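Amidase, hydantoinase/carbamoylase family (Burkholderia vietnamiensis, PDB 5I4M) probably hydrolyses the carbamoyl group from N-carbamoyl-L-amino acids, as a member of the peptidase M20 family that binds two zinc ions per subunit. Local coordinates at residues I145-E149 and A377-A381; D230-Q234 and I373-G378; H310-L316 and Y345-I349. One frame throughout, in Å; residues are numbered along the deposited sequence.

Contact 1: residues I145-E149 and A377-A381; sequences IWTNE and AGHDA. With 3PG (3-phosphoglyceric acid), chain E.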
loop_
_atom_site.group_PDB
_atom_site.type_symbol
_atom_site.label_atom_id
_atom_site.label_comp_id
_atom_site.label_asym_id
_atom_site.label_seq_id
_atom_site.Cartn_x
_atom_site.Cartn_y
_atom_site.Cartn_z
ATOM N N ILE A 145 -31.825 2.064 6.111
ATOM C CA ILE A 145 -30.407 1.755 5.953
ATOM C C ILE A 145 -29.911 2.492 4.717
ATOM O O ILE A 145 -30.386 2.234 3.604
ATOM C CB ILE A 145 -30.152 0.246 5.812
ATOM C CG1 ILE A 145 -30.623 -0.500 7.061
ATOM C CG2 ILE A 145 -28.652 0.006 5.565
ATOM C CD1 ILE A 145 -30.745 -1.993 6.879
ATOM N N TRP A 146 -28.945 3.389 4.899
ATOM C CA TRP A 146 -28.355 4.106 3.773
ATOM C C TRP A 146 -27.108 3.385 3.283
ATOM O O TRP A 146 -26.272 2.961 4.080
ATOM C CB TRP A 146 -27.990 5.543 4.156
ATOM C CG TRP A 146 -29.156 6.360 4.636
ATOM C CD1 TRP A 146 -29.450 6.682 5.933
ATOM C CD2 TRP A 146 -30.175 6.971 3.829
ATOM N NE1 TRP A 146 -30.596 7.449 5.984
ATOM C CE2 TRP A 146 -31.056 7.645 4.709
ATOM C CE3 TRP A 146 -30.433 7.014 2.452
ATOM C CZ2 TRP A 146 -32.177 8.345 4.256
ATOM C CZ3 TRP A 146 -31.542 7.724 2.002
ATOM C CH2 TRP A 146 -32.403 8.375 2.902
ATOM N N THR A 147 -26.967 3.297 1.961
ATOM C CA THR A 147 -25.900 2.517 1.340
ATOM C C THR A 147 -24.539 3.204 1.414
ATOM O O THR A 147 -24.418 4.407 1.162
ATOM C CB THR A 147 -26.251 2.261 -0.124
ATOM O OG1 THR A 147 -27.403 1.414 -0.203
ATOM C CG2 THR A 147 -25.077 1.625 -0.883
ATOM N N ASN A 148 -23.502 2.412 1.724
ATOM C CA ASN A 148 -22.097 2.821 1.601
ATOM C C ASN A 148 -21.823 4.162 2.274
ATOM O O ASN A 148 -21.181 5.051 1.705
ATOM C CB ASN A 148 -21.651 2.883 0.133
ATOM C CG ASN A 148 -20.153 3.149 0.003
ATOM O OD1 ASN A 148 -19.354 2.516 0.687
ATOM N ND2 ASN A 148 -19.778 4.126 -0.821
ATOM N N GLU A 149 -22.316 4.322 3.502
ATOM C CA GLU A 149 -22.167 5.633 4.123
ATOM C C GLU A 149 -20.707 5.952 4.412
ATOM O O GLU A 149 -20.324 7.121 4.376
ATOM C CB GLU A 149 -23.016 5.725 5.397
ATOM C CG GLU A 149 -23.021 7.099 6.084
ATOM C CD GLU A 149 -21.820 7.316 6.995
ATOM O OE1 GLU A 149 -21.082 6.342 7.262
ATOM O OE2 GLU A 149 -21.607 8.461 7.433
ATOM N N ALA A 377 -18.061 14.087 12.547
ATOM C CA ALA A 377 -18.166 13.191 11.405
ATOM C C ALA A 377 -19.318 13.621 10.506
ATOM O O ALA A 377 -20.172 14.428 10.888
ATOM C CB ALA A 377 -18.383 11.745 11.861
ATOM N N GLY A 378 -19.318 13.083 9.295
ATOM C CA GLY A 378 -20.464 13.196 8.422
ATOM C C GLY A 378 -21.441 12.062 8.677
ATOM O O GLY A 378 -21.064 10.974 9.110
ATOM N N HIS A 379 -22.715 12.339 8.412
ATOM C CA HIS A 379 -23.773 11.357 8.565
ATOM C C HIS A 379 -24.768 11.543 7.439
ATOM O O HIS A 379 -24.864 12.620 6.855
ATOM C CB HIS A 379 -24.473 11.503 9.914
ATOM C CG HIS A 379 -23.522 11.538 11.057
ATOM N ND1 HIS A 379 -22.947 10.396 11.572
ATOM C CD2 HIS A 379 -23.004 12.575 11.756
ATOM C CE1 HIS A 379 -22.129 10.730 12.555
ATOM N NE2 HIS A 379 -22.151 12.045 12.692
ATOM N N ASP A 380 -25.516 10.483 7.144
ATOM C CA ASP A 380 -26.581 10.619 6.162
ATOM C C ASP A 380 -27.526 11.756 6.526
ATOM O O ASP A 380 -28.026 12.450 5.637
ATOM C CB ASP A 380 -27.323 9.295 6.021
ATOM C CG ASP A 380 -26.414 8.188 5.515
ATOM O OD1 ASP A 380 -25.951 8.300 4.365
ATOM O OD2 ASP A 380 -26.157 7.207 6.258
ATOM N N ALA A 381 -27.729 11.998 7.828
ATOM C CA ALA A 381 -28.558 13.116 8.264
ATOM C C ALA A 381 -28.071 14.459 7.713
ATOM O O ALA A 381 -28.881 15.377 7.533
ATOM C CB ALA A 381 -28.601 13.167 9.791
HETATM C C1 3PG E . -16.894 10.517 7.907
HETATM O O1 3PG E . -15.726 10.097 7.814
HETATM O O2 3PG E . -17.212 11.472 8.650
HETATM C C2 3PG E . -17.949 9.837 7.084
HETATM O O3 3PG E . -19.088 10.702 6.923
HETATM C C3 3PG E . -18.376 8.580 7.807
HETATM O O1P 3PG E . -18.999 8.936 9.043
HETATM P P 3PG E . -19.204 7.788 10.192
HETATM O O2P 3PG E . -19.737 6.565 9.484
HETATM O O3P 3PG E . -17.801 7.578 10.746
HETATM O O4P 3PG E . -20.219 8.423 11.159
HETATM O O HOH W 1 -25.068 7.160 2.064
HETATM O O HOH W 2 -22.798 8.007 10.088
#
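D380 lays its side chain against W146 and E149. Its CB sits over the face of the five-membered ring of W146, 3.7 Å from the centroid and 26° off the ring normal, a CH-pi contact. CG comes next and lies against CB and CG of W146, the carboxylate plane inclined 35° to the ring. At the tip the two oxygens part company. OD1 accepts a hydrogen bond from S161 OG and, at 2.7 Å, another from a water that also donates to T147 O, so this buried oxygen is gripped twice and the two segments are bridged. OD2 instead rests on aliphatic carbon, 3.2 Å from W146 CB and 3.1 Å from E149 CG. Aspartate suits the place because its short chain lays CB on the indole and still holds OD1 where S161 OG and the water can both donate to it.

E149 crosses D380 at a slant. With CG anti to the backbone N (chi1 -176°), the chain leaves D380 at its CG and bends at chi2, carrying the carboxylate towards the ligand. A second water, weakly bound to OE2, also hydrogen-bonds to H379 ND1. OE1 comes within 2.6 Å of O2P of 3-phosphoglyceric acid, while G378 N donates a nearly straight hydrogen bond of 2.7 Å to the ligand carboxylate oxygen O2. A glycine fits here, where the backbone itself faces the ligand.

E149 is a zinc- and 3-phosphoglycerate-binding residue of this protein; here its nearest side-chain atom is about 4 Å from a zinc ion. It also touches the zinc ligand H104, whereas the H379 ring meets that of H211. Two loops thus converge on the dinuclear zinc site characteristic of the M20 family.

Contact 2: residues D230-Q234 and I373-G378; sequences DAQGQ and IVSGAG. With 3PG (3-phosphoglyceric acid), chain E.
Q232 NE2 donates to G376 O over 2.7 Å, a bond that lies in the amide plane of Q232 and falls on a lone pair of the carbonyl, with a C=O...N angle of 115°. CG of Q232 takes the crowded position between backbone N and carbonyl carbon (chi1 75°), and the extended chain beyond it reaches G376 just where the strand partner has ended; a glutamine has the length and the amide N-H for this. G376 O is also bonded by R309 NH1. Two backbone bonds continue the grip: S375 N to D230 O at 2.9 Å and Q232 N to S375 O at 3.0 Å. They frame A231 as a parallel bridge partner of S375.

From the last strand residue, S375 OG reaches forward to donate to A377 O at 2.7 Å, tying the turn to the strand. A water donates hydrogen bonds to both A377 O and Q232 O, its oxygen 2.7 Å from Q232 O. Q234 NE2 makes a weak bond of 3.3 Å to O2 of 3-phosphoglyceric acid. The same nitrogen is hydrogen-bonded to Y346 OH, while OE1 accepts from W236 NE1, so the amide is held at both ends beside G378, which has no side chain to obstruct it.

Packing completes the seam. On one face V374 CG1 and CG2 each lie 4.1 Å from D230 CB; on the other, CB of A231 meets CB of S375, small residues suited to two strands this close together.

This is a parallel strand pair opening into a glycine-containing turn at the ligand pocket. Strand 225-242 also pairs antiparallel with 390-395, 297-310 and 337-350, so it probably links the catalytic and dimerisation parts of the M20 fold.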
loop_
_atom_site.group_PDB
_atom_site.type_symbol
_atom_site.label_atom_id
_atom_site.label_comp_id
_atom_site.label_asym_id
_atom_site.label_seq_id
_atom_site.Cartn_x
_atom_site.Cartn_y
_atom_site.Cartn_z
ATOM N N ASP A 230 -25.317 21.125 14.746
ATOM C CA ASP A 230 -24.600 21.402 13.509
ATOM C C ASP A 230 -23.748 20.191 13.167
ATOM O O ASP A 230 -23.510 19.316 14.001
ATOM C CB ASP A 230 -23.689 22.629 13.635
ATOM C CG ASP A 230 -24.437 23.885 14.009
ATOM O OD1 ASP A 230 -24.661 24.108 15.222
ATOM O OD2 ASP A 230 -24.767 24.671 13.090
ATOM N N ALA A 231 -23.270 20.161 11.930
ATOM C CA ALA A 231 -22.318 19.153 11.482
ATOM C C ALA A 231 -21.237 19.879 10.701
ATOM O O ALA A 231 -21.553 20.708 9.846
ATOM C CB ALA A 231 -22.991 18.087 10.614
ATOM N N GLN A 232 -19.972 19.603 11.011
ATOM C CA GLN A 232 -18.928 20.386 10.376
ATOM C C GLN A 232 -18.807 19.997 8.904
ATOM O O GLN A 232 -19.306 18.961 8.469
ATOM C CB GLN A 232 -17.595 20.205 11.104
ATOM C CG GLN A 232 -16.901 18.885 10.853
ATOM C CD GLN A 232 -15.513 18.863 11.476
ATOM O OE1 GLN A 232 -14.893 19.913 11.658
ATOM N NE2 GLN A 232 -15.035 17.677 11.821
ATOM N N GLY A 233 -18.152 20.865 8.121
ATOM C CA GLY A 233 -17.971 20.599 6.707
ATOM C C GLY A 233 -16.727 19.766 6.435
ATOM O O GLY A 233 -15.845 19.648 7.286
ATOM N N GLN A 234 -16.666 19.197 5.228
ATOM C CA GLN A 234 -15.552 18.343 4.834
ATOM C C GLN A 234 -15.163 18.604 3.386
ATOM O O GLN A 234 -15.999 18.966 2.554
ATOM C CB GLN A 234 -15.889 16.855 4.969
ATOM C CG GLN A 234 -16.437 16.441 6.324
ATOM C CD GLN A 234 -16.326 14.940 6.534
ATOM O OE1 GLN A 234 -15.260 14.366 6.354
ATOM N NE2 GLN A 234 -17.432 14.301 6.898
ATOM N N ILE A 373 -23.967 20.062 20.795
ATOM C CA ILE A 373 -22.714 19.561 20.244
ATOM C C ILE A 373 -22.735 19.630 18.719
ATOM O O ILE A 373 -23.792 19.573 18.080
ATOM C CB ILE A 373 -22.439 18.126 20.749
ATOM C CG1 ILE A 373 -20.999 17.712 20.436
ATOM C CG2 ILE A 373 -23.465 17.162 20.171
ATOM C CD1 ILE A 373 -20.470 16.579 21.329
ATOM N N VAL A 374 -21.541 19.775 18.139
ATOM C CA VAL A 374 -21.342 19.811 16.695
ATOM C C VAL A 374 -20.762 18.472 16.259
ATOM O O VAL A 374 -19.767 18.001 16.825
ATOM C CB VAL A 374 -20.415 20.972 16.293
ATOM C CG1 VAL A 374 -20.167 20.977 14.770
ATOM C CG2 VAL A 374 -21.009 22.302 16.753
ATOM N N SER A 375 -21.391 17.846 15.270
ATOM C CA SER A 375 -20.898 16.562 14.779
ATOM C C SER A 375 -19.582 16.743 14.023
ATOM O O SER A 375 -19.486 17.565 13.103
ATOM C CB SER A 375 -21.942 15.910 13.874
ATOM O OG SER A 375 -21.442 14.720 13.277
ATOM N N GLY A 376 -18.573 15.959 14.402
ATOM C CA GLY A 376 -17.282 16.033 13.750
ATOM C C GLY A 376 -17.208 15.107 12.556
ATOM O O GLY A 376 -16.383 15.295 11.655
ATOM N N ALA A 377 -18.061 14.087 12.547
ATOM C CA ALA A 377 -18.166 13.191 11.405
ATOM C C ALA A 377 -19.318 13.621 10.506
ATOM O O ALA A 377 -20.172 14.428 10.888
ATOM C CB ALA A 377 -18.383 11.745 11.861
ATOM N N GLY A 378 -19.318 13.083 9.295
ATOM C CA GLY A 378 -20.464 13.196 8.422
ATOM C C GLY A 378 -21.441 12.062 8.677
ATOM O O GLY A 378 -21.064 10.974 9.110
HETATM C C1 3PG E . -16.894 10.517 7.907
HETATM O O1 3PG E . -15.726 10.097 7.814
HETATM O O2 3PG E . -17.212 11.472 8.650
HETATM C C2 3PG E . -17.949 9.837 7.084
HETATM O O3 3PG E . -19.088 10.702 6.923
HETATM C C3 3PG E . -18.376 8.580 7.807
HETATM O O1P 3PG E . -18.999 8.936 9.043
HETATM P P 3PG E . -19.204 7.788 10.192
HETATM O O2P 3PG E . -19.737 6.565 9.484
HETATM O O3P 3PG E . -17.801 7.578 10.746
HETATM O O4P 3PG E . -20.219 8.423 11.159
HETATM O O HOH W 3 -20.385 16.629 9.167
#

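Contact 3: residues H310-L316 and Y345-I349; sequences HPDDAVL and YYAPI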
loop_
_atom_site.group_PDB
_atom_site.type_symbol
_atom_site.label_atom_id
_atom_site.label_comp_id
_atom_site.label_asym_id
_atom_site.label_seq_id
_atom_site.Cartn_x
_atom_site.Cartn_y
_atom_site.Cartn_z
ATOM N N HIS A 310 -13.666 21.241 8.893
ATOM C CA HIS A 310 -13.727 22.369 9.817
ATOM C C HIS A 310 -15.178 22.804 9.961
ATOM O O HIS A 310 -15.957 22.683 9.005
ATOM C CB HIS A 310 -12.861 23.549 9.331
ATOM C CG HIS A 310 -12.517 24.524 10.414
ATOM N ND1 HIS A 310 -13.360 25.548 10.788
ATOM C CD2 HIS A 310 -11.432 24.616 11.221
ATOM C CE1 HIS A 310 -12.816 26.226 11.781
ATOM N NE2 HIS A 310 -11.644 25.682 12.063
ATOM N N PRO A 311 -15.573 23.313 11.133
ATOM C CA PRO A 311 -16.955 23.790 11.301
ATOM C C PRO A 311 -17.243 25.105 10.607
ATOM O O PRO A 311 -18.411 25.509 10.563
ATOM C CB PRO A 311 -17.091 23.951 12.820
ATOM C CG PRO A 311 -15.659 24.154 13.299
ATOM C CD PRO A 311 -14.851 23.254 12.420
ATOM N N ASP A 312 -16.231 25.796 10.100
ATOM C CA ASP A 312 -16.415 27.074 9.427
ATOM C C ASP A 312 -16.019 26.928 7.964
ATOM O O ASP A 312 -14.885 26.545 7.665
ATOM C CB ASP A 312 -15.598 28.169 10.108
ATOM C CG ASP A 312 -15.797 29.506 9.453
ATOM O OD1 ASP A 312 -15.193 29.723 8.388
ATOM O OD2 ASP A 312 -16.572 30.329 9.983
ATOM N N ASP A 313 -16.947 27.257 7.058
ATOM C CA ASP A 313 -16.703 27.047 5.629
ATOM C C ASP A 313 -15.507 27.860 5.134
ATOM O O ASP A 313 -14.716 27.382 4.311
ATOM C CB ASP A 313 -17.962 27.398 4.829
ATOM C CG ASP A 313 -17.959 26.798 3.428
ATOM O OD1 ASP A 313 -17.618 25.606 3.283
ATOM O OD2 ASP A 313 -18.284 27.525 2.465
ATOM N N ALA A 314 -15.350 29.088 5.630
ATOM C CA ALA A 314 -14.240 29.924 5.178
ATOM C C ALA A 314 -12.895 29.353 5.619
ATOM O O ALA A 314 -11.910 29.417 4.870
ATOM C CB ALA A 314 -14.410 31.354 5.694
ATOM N N VAL A 315 -12.822 28.817 6.838
ATOM C CA VAL A 315 -11.572 28.216 7.294
ATOM C C VAL A 315 -11.283 26.944 6.517
ATOM O O VAL A 315 -10.130 26.658 6.169
ATOM C CB VAL A 315 -11.622 27.949 8.808
ATOM C CG1 VAL A 315 -10.319 27.318 9.266
ATOM C CG2 VAL A 315 -11.880 29.253 9.550
ATOM N N LEU A 316 -12.319 26.155 6.237
ATOM C CA LEU A 316 -12.123 24.959 5.423
ATOM C C LEU A 316 -11.637 25.333 4.028
ATOM O O LEU A 316 -10.810 24.626 3.450
ATOM C CB LEU A 316 -13.420 24.151 5.363
ATOM C CG LEU A 316 -13.469 22.849 4.564
ATOM C CD1 LEU A 316 -12.443 21.865 5.107
ATOM C CD2 LEU A 316 -14.875 22.257 4.637
ATOM N N TYR A 345 -17.088 17.459 -1.205
ATOM C CA TYR A 345 -17.172 18.697 -0.438
ATOM C C TYR A 345 -18.617 18.916 -0.014
ATOM O O TYR A 345 -19.530 18.783 -0.833
ATOM C CB TYR A 345 -16.669 19.896 -1.259
ATOM C CG TYR A 345 -17.105 21.243 -0.700
ATOM C CD1 TYR A 345 -16.815 21.606 0.610
ATOM C CD2 TYR A 345 -17.801 22.153 -1.489
ATOM C CE1 TYR A 345 -17.230 22.853 1.127
ATOM C CE2 TYR A 345 -18.208 23.382 -0.985
ATOM C CZ TYR A 345 -17.923 23.727 0.324
ATOM O OH TYR A 345 -18.333 24.958 0.818
ATOM N N TYR A 346 -18.823 19.230 1.263
ATOM C CA TYR A 346 -20.075 19.845 1.678
ATOM C C TYR A 346 -19.795 20.858 2.776
ATOM O O TYR A 346 -18.893 20.672 3.601
ATOM C CB TYR A 346 -21.115 18.808 2.138
ATOM C CG TYR A 346 -20.777 18.005 3.373
ATOM C CD1 TYR A 346 -21.137 18.458 4.644
ATOM C CD2 TYR A 346 -20.133 16.770 3.268
ATOM C CE1 TYR A 346 -20.852 17.716 5.784
ATOM C CE2 TYR A 346 -19.845 16.017 4.401
ATOM C CZ TYR A 346 -20.200 16.494 5.645
ATOM O OH TYR A 346 -19.908 15.737 6.755
ATOM N N ALA A 347 -20.552 21.942 2.748
ATOM C CA ALA A 347 -20.386 22.997 3.722
ATOM C C ALA A 347 -20.897 22.538 5.084
ATOM O O ALA A 347 -21.767 21.663 5.166
ATOM C CB ALA A 347 -21.142 24.241 3.278
ATOM N N PRO A 348 -20.370 23.110 6.169
ATOM C CA PRO A 348 -20.994 22.916 7.484
ATOM C C PRO A 348 -22.480 23.221 7.394
ATOM O O PRO A 348 -22.913 24.105 6.643
ATOM C CB PRO A 348 -20.276 23.934 8.378
ATOM C CG PRO A 348 -18.994 24.260 7.659
ATOM C CD PRO A 348 -19.314 24.137 6.199
ATOM N N ILE A 349 -23.277 22.480 8.143
ATOM C CA ILE A 349 -24.722 22.615 8.027
ATOM C C ILE A 349 -25.323 22.691 9.420
ATOM O O ILE A 349 -24.862 22.015 10.347
ATOM C CB ILE A 349 -25.332 21.469 7.189
ATOM C CG1 ILE A 349 -26.834 21.685 6.978
ATOM C CG2 ILE A 349 -25.053 20.113 7.815
ATOM C CD1 ILE A 349 -27.364 20.956 5.761
#
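Y345 and D313 meet edge-on, the carboxylate only 14° from the plane of the phenol ring. Y345 OH donates to the syn lone pair of D313 OD1 over 2.6 Å, a short bond joining a strand residue to the first turn of a helix. L316 CD2 lies at the same ring's edge, 4.3 Å from CE1, and R235 makes a cation-pi contact with the ring.

The other flat group is the H310 imidazole. P311 CD lies towards the rim of one face and V315 CG1 sits over the centre of the opposite one, 3.4 Å above the plane; at the edge, D312 N donates to ND1. D312 is the N-cap, its OD1 accepting from V315 N at 3.0 Å through the anti lone pair, with a weaker bond from A314 N.

P348 packs against the other segment: CG abuts P311 O at 3.2 Å, and CD lies 3.8 Å from D313 CB. Rigid and apolar, its ring meets both with no polar end to satisfy.

Strand 225-242 joins the two sides, bonding through G233 to H310 and through Q234 and A231 to Y346 and I349, while helix 313-334 starts beside strand 337-350.

Contacts 1 and 2 share A377 and G378, and both touch 3-phosphoglyceric acid, although their centres are 13 Å apart. Contact 3, its centre about 9 Å from that of contact 2, adds the neighbouring strand: I349 O lies 2.9 Å from A231 N, a probable hydrogen bond. Y346 ties all three together, its OH packing 3.1 Å from G378 CA; the nearest atoms of its side chain and the ligand are about 5 Å apart. Contact 1 thus brings E149, by the zinc site and the phosphate, contact 2 adds Q234 beside the carboxylate that the shared G378 grips, and contact 3 contributes Y346 next to both. H247 and N296 of the second subunit also bind the ligand.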